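Side-chain contacts in sugar ABC transporter, sugar-binding protein (Streptococcus pneumoniae, PDB 2HEU), which probably binds a sugar outside the membrane and hands it to an ABC importer, and is captured here without its sugar: residues A[312-315]-A[316-319]; A[85-89]-A[90-94]; A[37-40]-A[41-44]. All coordinates share one frame; numbering follows the deposited sequence. Where two conformers were deposited one is given.

Contact 1. Residues A[312-315]-A[316-319]; sequences VEYM and TRPE
R317 meets E313 side-on: NE and NH2 each take one carboxylate oxygen, while a face of the guanidinium lies against the edge of the Y314 ring. The two salt-bridge planes are not coplanar but turned 42° apart. NE reaches E313 OE2 at 3.0 Å, with that oxygen close to the guanidinium plane yet met from above the carboxylate plane. NH2 finds the syn lone pair of E313 OE1, also at 3.0 Å. R317 can do this because its chain is extended from CG to NE, whereas that of E313 bends at chi2 to bring its end back toward the turn. Y314 crosses the arginine at about a right angle, its CD2 3.7 Å from R317 NH1 and its ring plane 61° from the guanidinium.

Here helix 305-315 ends and helix 318-328 is about to start, with R317 at the N-cap position. T316 OG1 donates to E313 O at 2.7 Å, and R317 N to Y314 O at 3.1 Å. R104 NH1 bonds to both E313 OE2 and T316 OG1, and R317 NH1 has E44 as a further partner. The salt bridge thus spans from the last turn of one helix to the N-cap residue of the next. With R317 across both oxygens and R104 also at OE2, E313 is probably held as an anion.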
ATOM      1  N   VAL A 312      15.412  -9.024  13.774  1.00 10.92           N
ATOM      2  CA  VAL A 312      14.015  -8.579  13.684  1.00 11.54           C
ATOM      3  C   VAL A 312      13.653  -7.724  14.934  1.00 11.62           C
ATOM      4  O   VAL A 312      13.069  -6.636  14.814  1.00 12.52           O
ATOM      5  CB  VAL A 312      13.095  -9.733  13.522  1.00 11.78           C
ATOM      6  CG1 VAL A 312      11.611  -9.296  13.523  1.00 12.88           C
ATOM      7  CG2 VAL A 312      13.395 -10.496  12.194  1.00 11.84           C
ATOM      8  N   GLU A 313      14.029  -8.219  16.128  1.00 12.13           N
ATOM      9  CA  GLU A 313      13.717  -7.482  17.349  1.00 12.44           C
ATOM     10  C   GLU A 313      14.329  -6.094  17.307  1.00 12.76           C
ATOM     11  O   GLU A 313      13.698  -5.128  17.734  1.00 12.93           O
ATOM     12  CB  GLU A 313      14.196  -8.280  18.561  1.00 14.01           C
ATOM     13  CG  GLU A 313      13.810  -7.600  19.861  1.00 14.88           C
ATOM     14  CD  GLU A 313      14.812  -6.657  20.420  1.00 16.27           C
ATOM     15  OE1 GLU A 313      16.020  -7.015  20.438  1.00 18.81           O
ATOM     16  OE2 GLU A 313      14.394  -5.626  20.983  1.00 15.91           O
ATOM     17  N   TYR A 314      15.558  -5.970  16.862  1.00 12.34           N
ATOM     18  CA  TYR A 314      16.228  -4.727  16.844  1.00 12.04           C
ATOM     19  C   TYR A 314      15.414  -3.680  16.056  1.00 12.15           C
ATOM     20  O   TYR A 314      15.262  -2.530  16.516  1.00 12.75           O
ATOM     21  CB  TYR A 314      17.656  -4.881  16.183  1.00 13.44           C
ATOM     22  CG  TYR A 314      18.508  -3.695  16.273  1.00 12.37           C
ATOM     23  CD1 TYR A 314      18.878  -2.952  15.183  1.00 12.54           C
ATOM     24  CD2 TYR A 314      19.041  -3.299  17.491  1.00 13.50           C
ATOM     25  CE1 TYR A 314      19.700  -1.903  15.260  1.00 12.66           C
ATOM     26  CE2 TYR A 314      19.907  -2.214  17.603  1.00 13.10           C
ATOM     27  CZ  TYR A 314      20.210  -1.514  16.490  1.00 12.86           C
ATOM     28  OH  TYR A 314      20.999  -0.385  16.542  1.00 15.80           O
ATOM     29  N   MET A 315      14.881  -4.085  14.898  1.00 11.75           N
ATOM     30  CA  MET A 315      14.130  -3.145  14.081  1.00 12.68           C
ATOM     31  C   MET A 315      12.819  -2.724  14.708  1.00 12.36           C
ATOM     32  O   MET A 315      12.255  -1.673  14.317  1.00 15.10           O
ATOM     33  CB  MET A 315      13.936  -3.763  12.691  1.00 12.43           C
ATOM     34  CG  MET A 315      13.451  -2.774  11.615  1.00 15.19           C
ATOM     35  SD  MET A 315      14.822  -1.792  11.084  1.00 19.49           S
ATOM     36  CE  MET A 315      14.075  -0.956  11.310  1.00 11.43           C
ATOM     37  N   THR A 316      12.259  -3.523  15.626  1.00 12.07           N
ATOM     38  CA  THR A 316      11.042  -3.140  16.342  1.00 13.29           C
ATOM     39  C   THR A 316      11.260  -2.079  17.450  1.00 13.06           C
ATOM     40  O   THR A 316      10.295  -1.600  18.008  1.00 14.31           O
ATOM     41  CB  THR A 316      10.304  -4.323  16.916  1.00 14.60           C
ATOM     42  OG1 THR A 316      11.053  -4.869  18.062  1.00 14.21           O
ATOM     43  CG2 THR A 316       9.937  -5.451  15.973  1.00 13.18           C
ATOM     44  N   ARG A 317      12.517  -1.814  17.789  1.00 13.36           N
ATOM     45  CA  ARG A 317      12.779  -0.833  18.827  1.00 14.15           C
ATOM     46  C   ARG A 317      12.471   0.574  18.292  1.00 14.00           C
ATOM     47  O   ARG A 317      12.843   0.886  17.163  1.00 14.43           O
ATOM     48  CB  ARG A 317      14.254  -0.879  19.223  1.00 14.00           C
ATOM     49  CG  ARG A 317      14.645  -2.182  19.849  1.00 14.21           C
ATOM     50  CD  ARG A 317      16.102  -2.225  20.156  1.00 16.12           C
ATOM     51  NE  ARG A 317      16.492  -3.506  20.656  1.00 16.72           N
ATOM     52  CZ  ARG A 317      17.703  -3.808  21.116  1.00 16.54           C
ATOM     53  NH1 ARG A 317      18.632  -2.847  21.097  1.00 16.69           N
ATOM     54  NH2 ARG A 317      17.983  -5.020  21.459  1.00 15.74           N
ATOM     55  N   PRO A 318      11.817   1.447  19.061  1.00 15.70           N
ATOM     56  CA  PRO A 318      11.438   2.748  18.509  1.00 16.18           C
ATOM     57  C   PRO A 318      12.548   3.551  18.033  1.00 15.33           C
ATOM     58  O   PRO A 318      12.445   4.166  16.977  1.00 16.24           O
ATOM     59  CB  PRO A 318      10.738   3.424  19.711  1.00 19.90           C
ATOM     60  CG  PRO A 318      10.757   2.549  20.797  1.00 19.64           C
ATOM     61  CD  PRO A 318      11.322   1.227  20.428  1.00 17.40           C
ATOM     62  N   GLU A 319      13.707   3.543  18.744  1.00 16.03           N
ATOM     63  CA  GLU A 319      14.785   4.378  18.312  1.00 16.47           C
ATOM     64  C   GLU A 319      15.555   3.862  17.071  1.00 15.97           C
ATOM     65  O   GLU A 319      16.319   4.584  16.440  1.00 19.20           O
ATOM     66  CB  GLU A 319      15.784   4.496  19.535  1.00 19.65           C
ATOM     67  CG  GLU A 319      16.487   3.187  20.001  1.00 20.33           C
ATOM     68  CD  GLU A 319      15.672   2.254  20.893  1.00 18.73           C
ATOM     69  OE1 GLU A 319      14.494   2.535  21.182  1.00 22.04           O
ATOM     70  OE2 GLU A 319      16.288   1.333  21.504  1.00 24.22           O
TER

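Contact 2. Residues A[85-89]-A[90-94]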
ATOM      1  N   GLN A  85       1.251 -16.156   2.053  0.50 12.97           N
ATOM      2  CA  GLN A  85       0.190 -17.036   2.563  0.50 13.21           C
ATOM      3  C   GLN A  85       0.532 -18.504   2.401  0.50 15.28           C
ATOM      4  O   GLN A  85       0.475 -19.319   3.335  0.50 15.45           O
ATOM      5  CB  GLN A  85      -1.091 -16.751   1.790  0.50 12.90           C
ATOM      6  CG  GLN A  85      -1.595 -15.372   2.111  0.50 13.96           C
ATOM      7  CD  GLN A  85      -2.682 -14.931   1.171  0.50 13.61           C
ATOM      8  OE1 GLN A  85      -2.946 -13.737   1.029  0.50 14.51           O
ATOM      9  NE2 GLN A  85      -3.247 -15.851   0.458  0.50 14.94           N
ATOM     10  N   GLU A  86       0.910 -18.835   1.201  1.00 15.49           N
ATOM     11  CA  GLU A  86       1.129 -20.236   0.855  1.00 16.84           C
ATOM     12  C   GLU A  86       2.392 -20.786   1.528  1.00 17.03           C
ATOM     13  O   GLU A  86       2.417 -21.926   1.990  1.00 18.58           O
ATOM     14  CB  GLU A  86       1.096 -20.478  -0.613  1.00 17.22           C
ATOM     15  CG  GLU A  86      -0.311 -20.180  -1.196  1.00 19.08           C
ATOM     16  CD  GLU A  86      -1.412 -21.047  -0.598  1.00 24.18           C
ATOM     17  OE1 GLU A  86      -1.193 -22.270  -0.432  1.00 24.56           O
ATOM     18  OE2 GLU A  86      -2.437 -20.502  -0.173  1.00 29.44           O
ATOM     19  N   TRP A  87       3.458 -19.991   1.538  1.00 15.20           N
ATOM     20  CA  TRP A  87       4.686 -20.384   2.157  1.00 15.21           C
ATOM     21  C   TRP A  87       4.506 -20.559   3.647  1.00 15.77           C
ATOM     22  O   TRP A  87       5.065 -21.463   4.260  1.00 18.11           O
ATOM     23  CB  TRP A  87       5.846 -19.471   1.759  1.00 15.77           C
ATOM     24  CG  TRP A  87       6.234 -19.544   0.347  1.00 15.56           C
ATOM     25  CD1 TRP A  87       5.947 -20.569  -0.582  1.00 18.21           C
ATOM     26  CD2 TRP A  87       6.961 -18.575  -0.382  1.00 15.14           C
ATOM     27  NE1 TRP A  87       6.435 -20.245  -1.773  1.00 18.23           N
ATOM     28  CE2 TRP A  87       7.091 -19.055  -1.696  1.00 16.70           C
ATOM     29  CE3 TRP A  87       7.538 -17.366  -0.062  1.00 14.91           C
ATOM     30  CZ2 TRP A  87       7.716 -18.357  -2.698  1.00 17.50           C
ATOM     31  CZ3 TRP A  87       8.153 -16.687  -1.077  1.00 15.71           C
ATOM     32  CH2 TRP A  87       8.264 -17.174  -2.349  1.00 15.95           C
ATOM     33  N   ALA A  88       3.726 -19.665   4.254  1.00 16.47           N
ATOM     34  CA  ALA A  88       3.440 -19.754   5.651  1.00 16.50           C
ATOM     35  C   ALA A  88       2.656 -21.046   5.984  1.00 18.29           C
ATOM     36  O   ALA A  88       2.962 -21.769   6.947  1.00 19.52           O
ATOM     37  CB  ALA A  88       2.695 -18.539   6.141  1.00 17.29           C
ATOM     38  N   LYS A  89       1.671 -21.367   5.122  1.00 18.73           N
ATOM     39  CA  LYS A  89       0.905 -22.614   5.295  1.00 21.19           C
ATOM     40  C   LYS A  89       1.822 -23.818   5.154  1.00 21.73           C
ATOM     41  O   LYS A  89       1.639 -24.821   5.869  1.00 25.14           O
ATOM     42  CB  LYS A  89      -0.193 -22.688   4.244  1.00 22.25           C
ATOM     43  CG  LYS A  89      -1.340 -21.915   4.629  1.00 25.65           C
ATOM     44  CD  LYS A  89      -2.381 -21.924   3.503  1.00 30.67           C
ATOM     45  CE  LYS A  89      -3.321 -20.738   3.730  1.00 34.84           C
ATOM     46  NZ  LYS A  89      -2.728 -19.393   3.392  1.00 36.89           N
ATOM     47  N   ALA A  90       2.825 -23.731   4.270  1.00 22.23           N
ATOM     48  CA  ALA A  90       3.743 -24.822   4.006  1.00 21.42           C
ATOM     49  C   ALA A  90       4.907 -24.904   4.971  1.00 22.07           C
ATOM     50  O   ALA A  90       5.797 -25.808   4.778  1.00 24.32           O
ATOM     51  CB  ALA A  90       4.296 -24.762   2.615  1.00 22.42           C
ATOM     52  N   GLY A  91       4.981 -24.052   6.012  1.00 19.56           N
ATOM     53  CA  GLY A  91       5.985 -24.154   7.003  1.00 19.43           C
ATOM     54  C   GLY A  91       7.301 -23.511   6.674  1.00 18.00           C
ATOM     55  O   GLY A  91       8.248 -23.763   7.419  1.00 18.63           O
ATOM     56  N   VAL A  92       7.372 -22.641   5.680  1.00 17.17           N
ATOM     57  CA  VAL A  92       8.612 -22.029   5.269  1.00 16.40           C
ATOM     58  C   VAL A  92       9.122 -21.045   6.350  1.00 14.04           C
ATOM     59  O   VAL A  92      10.315 -20.837   6.496  1.00 14.95           O
ATOM     60  CB  VAL A  92       8.435 -21.309   3.935  1.00 15.59           C
ATOM     61  CG1 VAL A  92       9.595 -20.409   3.562  1.00 15.14           C
ATOM     62  CG2 VAL A  92       8.067 -22.340   2.862  1.00 18.02           C
ATOM     63  N   PHE A  93       8.198 -20.428   7.116  1.00 13.76           N
ATOM     64  CA  PHE A  93       8.509 -19.332   8.036  1.00 13.41           C
ATOM     65  C   PHE A  93       8.207 -19.617   9.497  1.00 14.35           C
ATOM     66  O   PHE A  93       7.265 -20.362   9.811  1.00 15.75           O
ATOM     67  CB  PHE A  93       7.743 -18.027   7.614  1.00 13.24           C
ATOM     68  CG  PHE A  93       8.108 -17.533   6.265  1.00 13.50           C
ATOM     69  CD1 PHE A  93       9.411 -17.164   5.978  1.00 13.63           C
ATOM     70  CD2 PHE A  93       7.111 -17.351   5.292  1.00 14.36           C
ATOM     71  CE1 PHE A  93       9.783 -16.637   4.769  1.00 13.88           C
ATOM     72  CE2 PHE A  93       7.500 -16.893   4.024  1.00 15.21           C
ATOM     73  CZ  PHE A  93       8.809 -16.516   3.778  1.00 13.99           C
ATOM     74  N   GLU A  94       9.075 -19.092  10.376  1.00 13.42           N
ATOM     75  CA  GLU A  94       8.887 -19.240  11.802  1.00 14.73           C
ATOM     76  C   GLU A  94       7.585 -18.565  12.241  1.00 14.97           C
ATOM     77  O   GLU A  94       7.268 -17.468  11.819  1.00 14.83           O
ATOM     78  CB  GLU A  94      10.060 -18.625  12.529  1.00 14.66           C
ATOM     79  CG  GLU A  94      10.007 -18.863  14.039  1.00 17.65           C
ATOM     80  CD  GLU A  94      11.173 -18.362  14.799  1.00 16.45           C
ATOM     81  OE1 GLU A  94      12.119 -17.823  14.257  1.00 18.27           O
ATOM     82  OE2 GLU A  94      11.154 -18.553  16.068  1.00 18.04           O
TER
HETATM   83  O   HOH W   1       5.539 -21.203   7.860  1.00 18.01           O
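With chi1 of W87 at -67°, its indole leaves the helix beside the backbone N, and V92, whose CG1 stands anti to the backbone N at 168°, turns CG2 back toward the tryptophan's CB. Between them the chain reverses through a Schellman motif that ends helix 82-89. G91, which has no CB to crowd the neighbouring carbonyl, supplies the positive phi of 84° on which the turn depends.

Two backbone bonds define the motif. V92 N reaches over the turn to W87 O at 3.0 Å, and within that span G91 N donates to A88 O at 3.2 Å. A normal helical bond, A90 N to E86 O, comes just before them.

The six-to-one bond, V92 N to W87 O, goes with V92 lying alongside W87, the two side chains pointing the same way, with W87 CB 3.8 Å from V92 CG2. F93 comes in obliquely next to them, its CE2 equally close to W87 CB and lying near the plane of the indole at its edge. Within the returning segment V92 CG1 sits over the centre of the F93 ring, so the valine packs with CG1 on the phenylalanine ring and CG2 against W87 CB. The W87 side chain also packs on L62, K63, V66 and L67 of helix 58-67.

Beyond the turn the chain bonds through its backbone to strand 295-298 and just past it, E94 with I298 and V92 with A300. A water bridges the two segments: it donates to A88 O at 2.8 Å and accepts from F93 N at 2.9 Å, giving A88 O a second partner besides G91 N.

Contact 3. Residues A[37-40]-A[41-44]; sequences ITRD and FEKE
E42 folds back along its own helix over T38, in the last turns of helix 31-44, the crossover helix of the beta-alpha-beta unit formed with strands 19-24 and 48-53. Its CB rises beside the preceding turn, 3.5 Å from T38 O. The first torsion, chi1 -72°, puts CG beside the backbone N and turns it toward the start of the helix, so that CG comes to 3.3 Å from the same T38 O. From there the chain is extended, and the carboxylate carbon CD lies 4.2 Å from T38 CG2, the methyl that stands anti to the backbone N of its own residue.

At the tip the two oxygens part company. OE1 lies against R39, 3.9 Å from R39 CA and nearly as close to its CG, but the arginine's charged end bends off at chi3 and leaves its NE 6.3 Å from that oxygen, too far for a direct salt bridge. OE2 passes T38 CG2 at a van der Waals distance and accepts a hydrogen bond from V50 N, linking the helix to strand 48-53, the strand that follows it. The T38 hydroxyl bonds back to L34 O, and its side chain packs on V50 and V52.

D40 forms a salt bridge with K323 of helix 318-328, and F41 sends its ring toward I48 and V50 and meets F311 edge-to-face. Four regular i to i+4 backbone bonds, from F41 N to I37 O through E44 N to D40 O, run through the turn. Near the F41 ring, T38 O lies at the edge close to its plane, and it is 3.4 Å from F41 CB while accepting the hydrogen bond of E42 N.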
ATOM      1  N   ILE A  37      21.615   0.998   9.671  1.00 12.63           N
ATOM      2  CA  ILE A  37      20.969   0.361  10.810  1.00 12.35           C
ATOM      3  C   ILE A  37      21.640  -1.014  11.036  1.00 12.33           C
ATOM      4  O   ILE A  37      21.813  -1.403  12.216  1.00 12.74           O
ATOM      5  CB  ILE A  37      19.461   0.245  10.528  1.00 12.31           C
ATOM      6  CG1 ILE A  37      18.829   1.616  10.573  1.00 13.99           C
ATOM      7  CG2 ILE A  37      18.805  -0.775  11.531  1.00 14.53           C
ATOM      8  CD1 ILE A  37      17.349   1.618  10.059  1.00 16.40           C
ATOM      9  N   THR A  38      21.941  -1.738   9.977  1.00 12.46           N
ATOM     10  CA  THR A  38      22.606  -2.999  10.163  1.00 12.73           C
ATOM     11  C   THR A  38      23.959  -2.848  10.776  1.00 11.65           C
ATOM     12  O   THR A  38      24.316  -3.654  11.666  1.00 13.41           O
ATOM     13  CB  THR A  38      22.651  -3.737   8.761  1.00 14.32           C
ATOM     14  OG1 THR A  38      21.286  -4.064   8.348  1.00 14.82           O
ATOM     15  CG2 THR A  38      23.439  -5.044   8.844  1.00 16.34           C
ATOM     16  N   ARG A  39      24.742  -1.854  10.419  1.00 12.73           N
ATOM     17  CA  ARG A  39      25.995  -1.595  11.159  1.00 13.50           C
ATOM     18  C   ARG A  39      25.759  -1.203  12.583  1.00 13.15           C
ATOM     19  O   ARG A  39      26.554  -1.620  13.438  1.00 13.52           O
ATOM     20  CB  ARG A  39      26.814  -0.580  10.392  1.00 14.00           C
ATOM     21  CG  ARG A  39      27.478  -1.135   9.153  1.00 16.76           C
ATOM     22  CD  ARG A  39      28.509  -0.286   8.462  1.00 18.32           C
ATOM     23  NE  ARG A  39      27.885   0.858   7.881  1.00 18.21           N
ATOM     24  CZ  ARG A  39      27.388   0.863   6.623  1.00 17.82           C
ATOM     25  NH1 ARG A  39      27.495  -0.173   5.774  1.00 22.69           N
ATOM     26  NH2 ARG A  39      26.853   1.939   6.182  1.00 19.45           N
ATOM     27  N   ASP A  40      24.709  -0.469  12.893  1.00 12.87           N
ATOM     28  CA  ASP A  40      24.386  -0.225  14.272  1.00 13.06           C
ATOM     29  C   ASP A  40      24.122  -1.539  15.039  1.00 13.14           C
ATOM     30  O   ASP A  40      24.600  -1.735  16.183  1.00 13.29           O
ATOM     31  CB  ASP A  40      23.148   0.669  14.410  1.00 13.61           C
ATOM     32  CG  ASP A  40      23.314   2.075  13.818  1.00 15.58           C
ATOM     33  OD1 ASP A  40      24.456   2.551  13.641  1.00 18.53           O
ATOM     34  OD2 ASP A  40      22.263   2.705  13.575  1.00 15.79           O
ATOM     35  N   PHE A  41      23.390  -2.457  14.416  1.00 13.00           N
ATOM     36  CA  PHE A  41      23.088  -3.779  15.017  1.00 12.21           C
ATOM     37  C   PHE A  41      24.368  -4.523  15.272  1.00 11.98           C
ATOM     38  O   PHE A  41      24.581  -5.166  16.309  1.00 13.27           O
ATOM     39  CB  PHE A  41      22.153  -4.518  14.081  1.00 12.40           C
ATOM     40  CG  PHE A  41      21.900  -5.930  14.520  1.00 12.01           C
ATOM     41  CD1 PHE A  41      21.035  -6.251  15.485  1.00 13.29           C
ATOM     42  CD2 PHE A  41      22.567  -6.963  13.857  1.00 12.72           C
ATOM     43  CE1 PHE A  41      20.796  -7.533  15.877  1.00 14.26           C
ATOM     44  CE2 PHE A  41      22.273  -8.281  14.196  1.00 13.11           C
ATOM     45  CZ  PHE A  41      21.426  -8.595  15.207  1.00 13.69           C
ATOM     46  N   GLU A  42      25.265  -4.514  14.255  1.00 13.07           N
ATOM     47  CA  GLU A  42      26.576  -5.206  14.359  1.00 12.01           C
ATOM     48  C   GLU A  42      27.457  -4.629  15.401  1.00 12.77           C
ATOM     49  O   GLU A  42      28.256  -5.345  16.011  1.00 15.45           O
ATOM     50  CB  GLU A  42      27.214  -5.161  13.024  1.00 12.53           C
ATOM     51  CG  GLU A  42      26.585  -6.083  11.944  1.00 12.74           C
ATOM     52  CD  GLU A  42      27.149  -5.968  10.564  1.00 12.84           C
ATOM     53  OE1 GLU A  42      27.797  -4.946  10.213  1.00 16.73           O
ATOM     54  OE2 GLU A  42      26.958  -6.882   9.742  1.00 15.57           O
ATOM     55  N   LYS A  43      27.404  -3.345  15.648  1.00 13.05           N
ATOM     56  CA  LYS A  43      28.183  -2.737  16.730  0.50 13.45           C
ATOM     57  C   LYS A  43      27.689  -3.194  18.097  1.00 14.03           C
ATOM     58  O   LYS A  43      28.476  -3.462  18.998  1.00 14.44           O
ATOM     59  CB  LYS A  43      28.189  -1.216  16.593  0.50 14.09           C
ATOM     60  CG  LYS A  43      28.871  -0.571  17.759  0.50 15.73           C
ATOM     61  CD  LYS A  43      28.713   0.970  17.845  0.50 18.92           C
ATOM     62  CE  LYS A  43      29.391   1.650  16.693  0.50 20.84           C
ATOM     63  NZ  LYS A  43      29.757   3.071  16.886  0.50 25.14           N
ATOM     64  N   GLU A  44      26.357  -3.349  18.237  1.00 13.06           N
ATOM     65  CA  GLU A  44      25.751  -3.863  19.472  1.00 13.94           C
ATOM     66  C   GLU A  44      26.072  -5.343  19.659  1.00 13.58           C
ATOM     67  O   GLU A  44      26.084  -5.826  20.788  1.00 16.35           O
ATOM     68  CB  GLU A  44      24.271  -3.549  19.491  1.00 14.48           C
ATOM     69  CG  GLU A  44      23.554  -4.021  20.706  1.00 16.36           C
ATOM     70  CD  GLU A  44      22.237  -3.224  20.884  1.00 17.17           C
ATOM     71  OE1 GLU A  44      22.223  -1.971  20.857  1.00 23.91           O
ATOM     72  OE2 GLU A  44      21.277  -3.871  21.122  1.00 18.14           O
TER

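In the fold
Contacts 1 and 3 form one interface, with centres about 12 Å apart. R317 NH1 makes a salt bridge with E44 OE2 at 2.8 Å, so the arginine that grips E313 also holds the end of helix 31-44. Beside it Y314 meets F41 edge-to-face, Y314 CG lying 3.7 Å from F41 CD1. Contact 2 stands apart, its centre about 23 Å from that of contact 1 and about 29 Å from that of contact 3. Strand 295-298 relates it to contact 1: V312 and M315 pack on this strand, as do F93 and E94. The sodium ion, at K103 and E335, is about 10 Å from the T316 side chain.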